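Local coordinates for allantoin racemase (Pseudomonas fluorescens, PDB 5LG5) that catalyses the racemisation of allantoin, interconverting its two enantiomers, as a member of the HyuE family of Asp/Glu/hydantoin racemases, at the interface of chains A and B. Residues are numbered along the deposited sequence; one frame, centred on the assembly and turned at random. Chains: chain A/B, Allantoin racemase.

Contacts 1 and 2 belong to one two-fold symmetric interface, and the centres of their C-alpha atoms lie about 17 Å apart. They share no residue. Contact 1 pairs strand 233-234 near the C-terminus of chain A with strand 40-41 of chain B, so that the tail of one subunit reaches over the other. Contact 2 straddles the two-fold axis and joins helix 47-63, helix 81-87 and residues 79-80 of both chains. Contact 1 has a twin with the chains exchanged, so reciprocal tails probably flank the central contact and tie this pair of subunits within the six-copy deposited assembly.

Contact 1: the interface of chains A and B. Residues chain A 232-234; chain B 10, 38-42.
A:Ile234 and B:Gly40 pair their backbones in an antiparallel bridge, continued by A:Val233 opposite B:Ala41, and strands 233-234 and 40-41 thereby form a short two-stranded ribbon between subunits, which probably helps to hold the C-terminal tail of chain A on chain B. A:Ile234 N donates to B:Gly40 O at 2.8 Å, and B:Gly40 N returns a bond of 3.0 Å to A:Ile234 O. Next along the ribbon, B:Glu42 N donates to A:Lys232 O at 2.8 Å.

The polar side-chain contact comes from B:Glu42. Its CG lies between its own backbone N and carbonyl carbon (chi1 61°); this turn, with the chain extended beyond CG, carries the carboxylate to A:Lys232 N, which donates to OE2 at 3.1 Å from above the carboxylate plane. The two side chains cross at about a right angle. An alanine here would probably leave A:Lys232 N without its carboxylate mate and the aliphatic stem of the lysine less covered. The side-chain amine NZ of A:Lys232 stays 4.4 Å from B:Glu42 OE1, too far for a salt bridge, though the opposite charges may still attract weakly.

A:Ile234 carries the apolar packing. Its CG2 packs on B:Phe39 CA and also lies against the carbonyl oxygen B:Tyr38 O, while CD1, at the tip of the other branch, touches B:Thr10 CB at 3.9 Å. The hydroxyl OG1 of B:Thr10 donates to B:Gly40 O at 3.2 Å, on the face of that carbonyl opposite A:Ile234 N.

Contact 2: the interface of chains A and B. Residues chain A 51, 54, 79-80, 82, 126; chain B 51, 54, 79-80, 82, 126.
A:Tyr51 and B:Tyr51 each hold CG anti to the carbonyl carbon (chi1 -83° and -82°), a turn that sends both phenols from helix 47-63 across to the other subunit. The two side chains cross at about a right angle near the two-fold axis, and B:Tyr51 CE1 lies at the edge of the A:Tyr51 ring, 4.0 Å from its CE1. One face of the A:Tyr51 ring is covered toward its rim by B:Gly80 CA and B:Ala54 CB; over the opposite face, also toward the rim, lies ND1 of A:His79 from its own chain, while A:Tyr51 CE1 sits over the centre of that imidazole. CE1 of A:Tyr51 also presses on B:His79 CB at 3.3 Å. Each tyrosine is therefore wedged between its own histidine and the partner's glycine, which should restrict rotation of the ring.

At the tip, A:Tyr51 OH donates to the carboxylate oxygen B:Glu82 OE1 at 2.7 Å, and B:Tyr51 OH does the same to A:Glu82 OE1 at 2.8 Å. Each OE1 is shared: B:Arg126 NH2 forms a salt bridge to B:Glu82 OE1 at 3.0 Å, reaching it from the face opposite the phenol. The guanidinium meets this oxygen in its own plane, and A:Arg126 treats A:Glu82 alike. Such a charge partner is likely to steady the carboxylate as acceptor.

Waters extend the network. Water 1 joins the backbone oxygens of A:Tyr51 and B:Tyr51. Water 2 links A:His79 NE2, at 3.1 Å, to B:Glu82 OE2, while water 3 bridges B:His79 NE2 and A:Glu82 OE2. Through these reciprocal links the site probably helps to hold the two subunits together, coupling each glutamate–arginine pair to the partner's tyrosine and probably steadying the glycine-containing 79-80 segments.

Contact 1: the interface of chains A and B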
ATOM      1  N   LYS A 232      27.631 -13.389 -25.193  1.00 24.75           N
ATOM      2  CA  LYS A 232      29.006 -13.180 -24.778  1.00 30.44           C
ATOM      3  C   LYS A 232      29.018 -12.674 -23.333  1.00 29.39           C
ATOM      4  O   LYS A 232      28.462 -11.607 -23.039  1.00 26.72           O
ATOM      5  CB  LYS A 232      29.659 -12.152 -25.712  1.00 30.41           C
ATOM      6  CG  LYS A 232      31.167 -12.214 -25.839  1.00 32.60           C
ATOM      7  CD  LYS A 232      31.703 -10.904 -26.420  1.00 39.31           C
ATOM      8  CE  LYS A 232      30.927 -10.470 -27.675  1.00 45.26           C
ATOM      9  NZ  LYS A 232      31.201 -11.320 -28.873  1.00 50.97           N
ATOM     10  N   VAL A 233      29.617 -13.444 -22.427  1.00 25.10           N
ATOM     11  CA  VAL A 233      29.871 -12.943 -21.077  1.00 28.86           C
ATOM     12  C   VAL A 233      31.329 -13.160 -20.674  1.00 33.06           C
ATOM     13  O   VAL A 233      31.835 -14.284 -20.732  1.00 32.79           O
ATOM     14  CB  VAL A 233      28.895 -13.506 -20.006  1.00 31.01           C
ATOM     15  CG1 VAL A 233      28.540 -14.936 -20.312  1.00 33.47           C
ATOM     16  CG2 VAL A 233      29.519 -13.414 -18.624  1.00 27.76           C
ATOM     17  N   ILE A 234      31.985 -12.079 -20.255  1.00 29.56           N
ATOM     18  CA  ILE A 234      33.410 -12.094 -19.937  1.00 32.18           C
ATOM     19  C   ILE A 234      33.635 -12.586 -18.509  1.00 39.72           C
ATOM     20  O   ILE A 234      32.857 -12.265 -17.606  1.00 37.77           O
ATOM     21  CB  ILE A 234      34.036 -10.691 -20.123  1.00 32.84           C
ATOM     22  CG1 ILE A 234      33.861 -10.216 -21.574  1.00 34.48           C
ATOM     23  CG2 ILE A 234      35.506 -10.689 -19.750  1.00 34.10           C
ATOM     24  CD1 ILE A 234      34.462  -8.834 -21.856  1.00 25.92           C
TER
ATOM     25  N   THR B  10      29.501  -5.053 -20.995  1.00 18.38           N
ATOM     26  CA  THR B  10      30.893  -5.015 -21.415  1.00 20.98           C
ATOM     27  C   THR B  10      31.057  -4.574 -22.870  1.00 24.63           C
ATOM     28  O   THR B  10      32.155  -4.640 -23.421  1.00 24.45           O
ATOM     29  CB  THR B  10      31.565  -6.370 -21.195  1.00 18.21           C
ATOM     30  OG1 THR B  10      30.750  -7.397 -21.778  1.00 23.05           O
ATOM     31  CG2 THR B  10      31.687  -6.639 -19.700  1.00 18.70           C
ATOM     32  N   TYR B  38      35.310  -4.720 -16.467  1.00 18.59           N
ATOM     33  CA  TYR B  38      36.308  -5.672 -16.958  1.00 22.38           C
ATOM     34  C   TYR B  38      35.721  -7.059 -17.184  1.00 21.81           C
ATOM     35  O   TYR B  38      36.320  -7.895 -17.853  1.00 27.18           O
ATOM     36  CB  TYR B  38      37.484  -5.749 -15.981  1.00 18.17           C
ATOM     37  CG  TYR B  38      38.279  -4.466 -15.887  1.00 19.67           C
ATOM     38  CD1 TYR B  38      38.739  -4.003 -14.663  1.00 20.13           C
ATOM     39  CD2 TYR B  38      38.559  -3.710 -17.022  1.00 24.06           C
ATOM     40  CE1 TYR B  38      39.466  -2.823 -14.565  1.00 22.03           C
ATOM     41  CE2 TYR B  38      39.295  -2.527 -16.941  1.00 25.11           C
ATOM     42  CZ  TYR B  38      39.748  -2.090 -15.706  1.00 26.87           C
ATOM     43  OH  TYR B  38      40.474  -0.913 -15.608  1.00 30.61           O
ATOM     44  N   PHE B  39      34.549  -7.320 -16.619  1.00 22.03           N
ATOM     45  CA  PHE B  39      33.882  -8.595 -16.873  1.00 24.10           C
ATOM     46  C   PHE B  39      32.363  -8.454 -16.872  1.00 20.46           C
ATOM     47  O   PHE B  39      31.839  -7.415 -16.482  1.00 20.71           O
ATOM     48  CB  PHE B  39      34.322  -9.655 -15.860  1.00 25.16           C
ATOM     49  CG  PHE B  39      34.013  -9.290 -14.444  1.00 21.10           C
ATOM     50  CD1 PHE B  39      34.906  -8.517 -13.705  1.00 19.03           C
ATOM     51  CD2 PHE B  39      32.828  -9.714 -13.848  1.00 17.98           C
ATOM     52  CE1 PHE B  39      34.627  -8.172 -12.394  1.00 21.52           C
ATOM     53  CE2 PHE B  39      32.535  -9.368 -12.536  1.00 19.77           C
ATOM     54  CZ  PHE B  39      33.432  -8.599 -11.804  1.00 20.16           C
ATOM     55  N   GLY B  40      31.667  -9.511 -17.284  1.00 20.22           N
ATOM     56  CA  GLY B  40      30.215  -9.496 -17.364  1.00 20.59           C
ATOM     57  C   GLY B  40      29.674  -9.688 -18.773  1.00 24.76           C
ATOM     58  O   GLY B  40      30.433  -9.849 -19.728  1.00 24.68           O
ATOM     59  N   ALA B  41      28.352  -9.635 -18.905  1.00 20.29           N
ATOM     60  CA  ALA B  41      27.693  -9.925 -20.173  1.00 22.85           C
ATOM     61  C   ALA B  41      27.737  -8.729 -21.108  1.00 23.96           C
ATOM     62  O   ALA B  41      27.825  -7.582 -20.653  1.00 20.60           O
ATOM     63  CB  ALA B  41      26.249 -10.361 -19.934  1.00 21.95           C
ATOM     64  N   GLU B  42      27.677  -8.995 -22.410  1.00 20.16           N
ATOM     65  CA  GLU B  42      27.697  -7.923 -23.406  1.00 24.31           C
ATOM     66  C   GLU B  42      26.409  -7.105 -23.368  1.00 21.34           C
ATOM     67  O   GLU B  42      26.372  -5.956 -23.820  1.00 20.41           O
ATOM     68  CB  GLU B  42      27.911  -8.499 -24.801  1.00 20.57           C
ATOM     69  CG  GLU B  42      26.808  -9.448 -25.230  1.00 23.23           C
ATOM     70  CD  GLU B  42      26.991  -9.962 -26.641  1.00 32.11           C
ATOM     71  OE1 GLU B  42      27.608  -9.241 -27.465  1.00 33.92           O
ATOM     72  OE2 GLU B  42      26.519 -11.087 -26.923  1.00 31.32           O
TER

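Contact 2: the interface of chains A and B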
ATOM      1  N   TYR A  51      25.983  -8.045  -2.396  1.00 13.22           N
ATOM      2  CA  TYR A  51      26.061  -8.185  -3.843  1.00 14.28           C
ATOM      3  C   TYR A  51      27.192  -9.131  -4.242  1.00 17.81           C
ATOM      4  O   TYR A  51      27.041  -9.957  -5.154  1.00 15.51           O
ATOM      5  CB  TYR A  51      26.239  -6.818  -4.505  1.00 14.12           C
ATOM      6  CG  TYR A  51      24.939  -6.059  -4.693  1.00 16.10           C
ATOM      7  CD1 TYR A  51      23.842  -6.660  -5.307  1.00 14.82           C
ATOM      8  CD2 TYR A  51      24.804  -4.756  -4.247  1.00 17.38           C
ATOM      9  CE1 TYR A  51      22.656  -5.979  -5.473  1.00 15.76           C
ATOM     10  CE2 TYR A  51      23.614  -4.061  -4.413  1.00 18.08           C
ATOM     11  CZ  TYR A  51      22.550  -4.676  -5.035  1.00 17.18           C
ATOM     12  OH  TYR A  51      21.370  -3.987  -5.210  1.00 22.18           O
ATOM     13  N   ALA A  54      26.119 -12.549  -3.553  1.00 14.19           N
ATOM     14  CA  ALA A  54      25.179 -13.026  -4.563  1.00 13.92           C
ATOM     15  C   ALA A  54      25.906 -13.763  -5.684  1.00 15.04           C
ATOM     16  O   ALA A  54      25.584 -14.910  -5.988  1.00 14.22           O
ATOM     17  CB  ALA A  54      24.347 -11.853  -5.129  1.00 16.76           C
ATOM     18  N   HIS A  79      21.427 -10.782  -1.247  1.00 22.03           N
ATOM     19  CA  HIS A  79      20.969 -10.814  -2.624  1.00 17.10           C
ATOM     20  C   HIS A  79      21.278 -12.150  -3.262  1.00 18.81           C
ATOM     21  O   HIS A  79      22.075 -12.925  -2.725  1.00 15.63           O
ATOM     22  CB  HIS A  79      21.663  -9.705  -3.422  1.00 16.22           C
ATOM     23  CG  HIS A  79      21.187  -8.332  -3.068  1.00 18.53           C
ATOM     24  ND1 HIS A  79      21.978  -7.412  -2.411  1.00 19.28           N
ATOM     25  CD2 HIS A  79      19.989  -7.731  -3.264  1.00 17.47           C
ATOM     26  CE1 HIS A  79      21.289  -6.298  -2.233  1.00 19.85           C
ATOM     27  NE2 HIS A  79      20.080  -6.466  -2.736  1.00 18.73           N
ATOM     28  N   GLY A  80      20.654 -12.413  -4.413  1.00 17.58           N
ATOM     29  CA  GLY A  80      21.083 -13.513  -5.262  1.00 15.94           C
ATOM     30  C   GLY A  80      20.096 -14.601  -5.639  1.00 17.71           C
ATOM     31  O   GLY A  80      20.298 -15.261  -6.662  1.00 19.30           O
ATOM     32  N   GLU A  82      17.262 -14.676  -7.040  1.00 19.59           N
ATOM     33  CA  GLU A  82      16.764 -14.516  -8.393  1.00 19.51           C
ATOM     34  C   GLU A  82      17.759 -14.961  -9.447  1.00 15.85           C
ATOM     35  O   GLU A  82      17.360 -15.373 -10.535  1.00 16.22           O
ATOM     36  CB  GLU A  82      16.376 -13.062  -8.653  1.00 15.80           C
ATOM     37  CG  GLU A  82      15.306 -12.517  -7.739  1.00 22.63           C
ATOM     38  CD  GLU A  82      15.867 -11.729  -6.580  1.00 26.96           C
ATOM     39  OE1 GLU A  82      17.003 -12.040  -6.134  1.00 22.03           O
ATOM     40  OE2 GLU A  82      15.164 -10.792  -6.128  1.00 28.85           O
ATOM     41  N   ARG A 126      14.460  -7.387   1.226  1.00 15.51           N
ATOM     42  CA  ARG A 126      14.288  -8.744   0.711  1.00 16.71           C
ATOM     43  C   ARG A 126      12.866  -9.234   0.959  1.00 12.33           C
ATOM     44  O   ARG A 126      12.256  -9.847   0.084  1.00 15.37           O
ATOM     45  CB  ARG A 126      15.318  -9.726   1.290  1.00 16.78           C
ATOM     46  CG  ARG A 126      16.759  -9.447   0.874  1.00 17.42           C
ATOM     47  CD  ARG A 126      16.886  -9.309  -0.636  1.00 20.50           C
ATOM     48  NE  ARG A 126      16.619 -10.566  -1.341  1.00 22.10           N
ATOM     49  CZ  ARG A 126      16.609 -10.685  -2.671  1.00 29.90           C
ATOM     50  NH1 ARG A 126      16.843  -9.628  -3.434  1.00 27.35           N
ATOM     51  NH2 ARG A 126      16.363 -11.861  -3.239  1.00 31.99           N
TER
ATOM     52  N   TYR B  51      23.097  -9.175 -11.445  1.00 14.25           N
ATOM     53  CA  TYR B  51      23.901  -9.393 -10.242  1.00 15.12           C
ATOM     54  C   TYR B  51      25.372  -9.413 -10.590  1.00 12.74           C
ATOM     55  O   TYR B  51      26.218  -8.911  -9.834  1.00 15.32           O
ATOM     56  CB  TYR B  51      23.482 -10.683  -9.550  1.00 16.17           C
ATOM     57  CG  TYR B  51      22.262 -10.526  -8.665  1.00 11.59           C
ATOM     58  CD1 TYR B  51      22.225  -9.549  -7.679  1.00 15.10           C
ATOM     59  CD2 TYR B  51      21.138 -11.323  -8.845  1.00 16.37           C
ATOM     60  CE1 TYR B  51      21.110  -9.391  -6.863  1.00 19.32           C
ATOM     61  CE2 TYR B  51      20.002 -11.168  -8.039  1.00 14.13           C
ATOM     62  CZ  TYR B  51      20.006 -10.206  -7.048  1.00 17.04           C
ATOM     63  OH  TYR B  51      18.908 -10.047  -6.236  1.00 21.18           O
ATOM     64  N   ALA B  54      26.502  -5.797 -11.245  1.00 14.51           N
ATOM     65  CA  ALA B  54      26.671  -5.017 -10.017  1.00 14.92           C
ATOM     66  C   ALA B  54      28.104  -5.041  -9.492  1.00 14.28           C
ATOM     67  O   ALA B  54      28.660  -3.998  -9.140  1.00 14.80           O
ATOM     68  CB  ALA B  54      25.700  -5.507  -8.936  1.00 11.51           C
ATOM     69  N   HIS B  79      21.092  -4.223 -10.601  1.00 19.83           N
ATOM     70  CA  HIS B  79      21.510  -4.077  -9.219  1.00 17.75           C
ATOM     71  C   HIS B  79      22.847  -3.344  -9.077  1.00 19.03           C
ATOM     72  O   HIS B  79      23.562  -3.131 -10.060  1.00 17.53           O
ATOM     73  CB  HIS B  79      21.643  -5.475  -8.625  1.00 15.35           C
ATOM     74  CG  HIS B  79      20.341  -6.202  -8.510  1.00 16.95           C
ATOM     75  ND1 HIS B  79      19.985  -7.231  -9.359  1.00 20.76           N
ATOM     76  CD2 HIS B  79      19.303  -6.045  -7.653  1.00 19.56           C
ATOM     77  CE1 HIS B  79      18.789  -7.682  -9.022  1.00 21.05           C
ATOM     78  NE2 HIS B  79      18.353  -6.981  -7.989  1.00 18.73           N
ATOM     79  N   GLY B  80      23.174  -2.970  -7.842  1.00 18.19           N
ATOM     80  CA  GLY B  80      24.517  -2.536  -7.497  1.00 15.27           C
ATOM     81  C   GLY B  80      24.671  -1.160  -6.879  1.00 16.38           C
ATOM     82  O   GLY B  80      25.648  -0.920  -6.153  1.00 16.53           O
ATOM     83  N   GLU B  82      23.413   0.379  -4.380  1.00 14.72           N
ATOM     84  CA  GLU B  82      23.610   0.341  -2.944  1.00 16.61           C
ATOM     85  C   GLU B  82      25.025  -0.081  -2.582  1.00 13.23           C
ATOM     86  O   GLU B  82      25.553   0.341  -1.554  1.00  9.98           O
ATOM     87  CB  GLU B  82      22.614  -0.621  -2.289  1.00 15.91           C
ATOM     88  CG  GLU B  82      21.158  -0.297  -2.534  1.00 21.19           C
ATOM     89  CD  GLU B  82      20.601  -1.077  -3.696  1.00 24.09           C
ATOM     90  OE1 GLU B  82      21.372  -1.353  -4.645  1.00 19.60           O
ATOM     91  OE2 GLU B  82      19.411  -1.455  -3.635  1.00 25.61           O
ATOM     92  N   ARG B 126      13.295  -2.496  -9.010  1.00 14.22           N
ATOM     93  CA  ARG B 126      14.201  -1.397  -8.675  1.00 16.30           C
ATOM     94  C   ARG B 126      13.453  -0.111  -8.296  1.00 17.99           C
ATOM     95  O   ARG B 126      13.808   0.553  -7.323  1.00 17.88           O
ATOM     96  CB  ARG B 126      15.190  -1.093  -9.810  1.00 18.93           C
ATOM     97  CG  ARG B 126      16.189  -2.216 -10.134  1.00 22.10           C
ATOM     98  CD  ARG B 126      16.911  -2.731  -8.904  1.00 22.07           C
ATOM     99  NE  ARG B 126      17.825  -1.749  -8.336  1.00 25.85           N
ATOM    100  CZ  ARG B 126      18.543  -1.957  -7.235  1.00 28.16           C
ATOM    101  NH1 ARG B 126      18.434  -3.106  -6.578  1.00 28.29           N
ATOM    102  NH2 ARG B 126      19.364  -1.015  -6.787  1.00 30.29           N
TER
HETATM  103  O   HOH W   1      25.478  -9.050  -7.075  1.00 17.10           O
HETATM  104  O   HOH W   2      18.504  -3.876  -3.180  1.00 25.99           O
HETATM  105  O   HOH W   3      15.866  -8.201  -6.730  1.00 29.04           O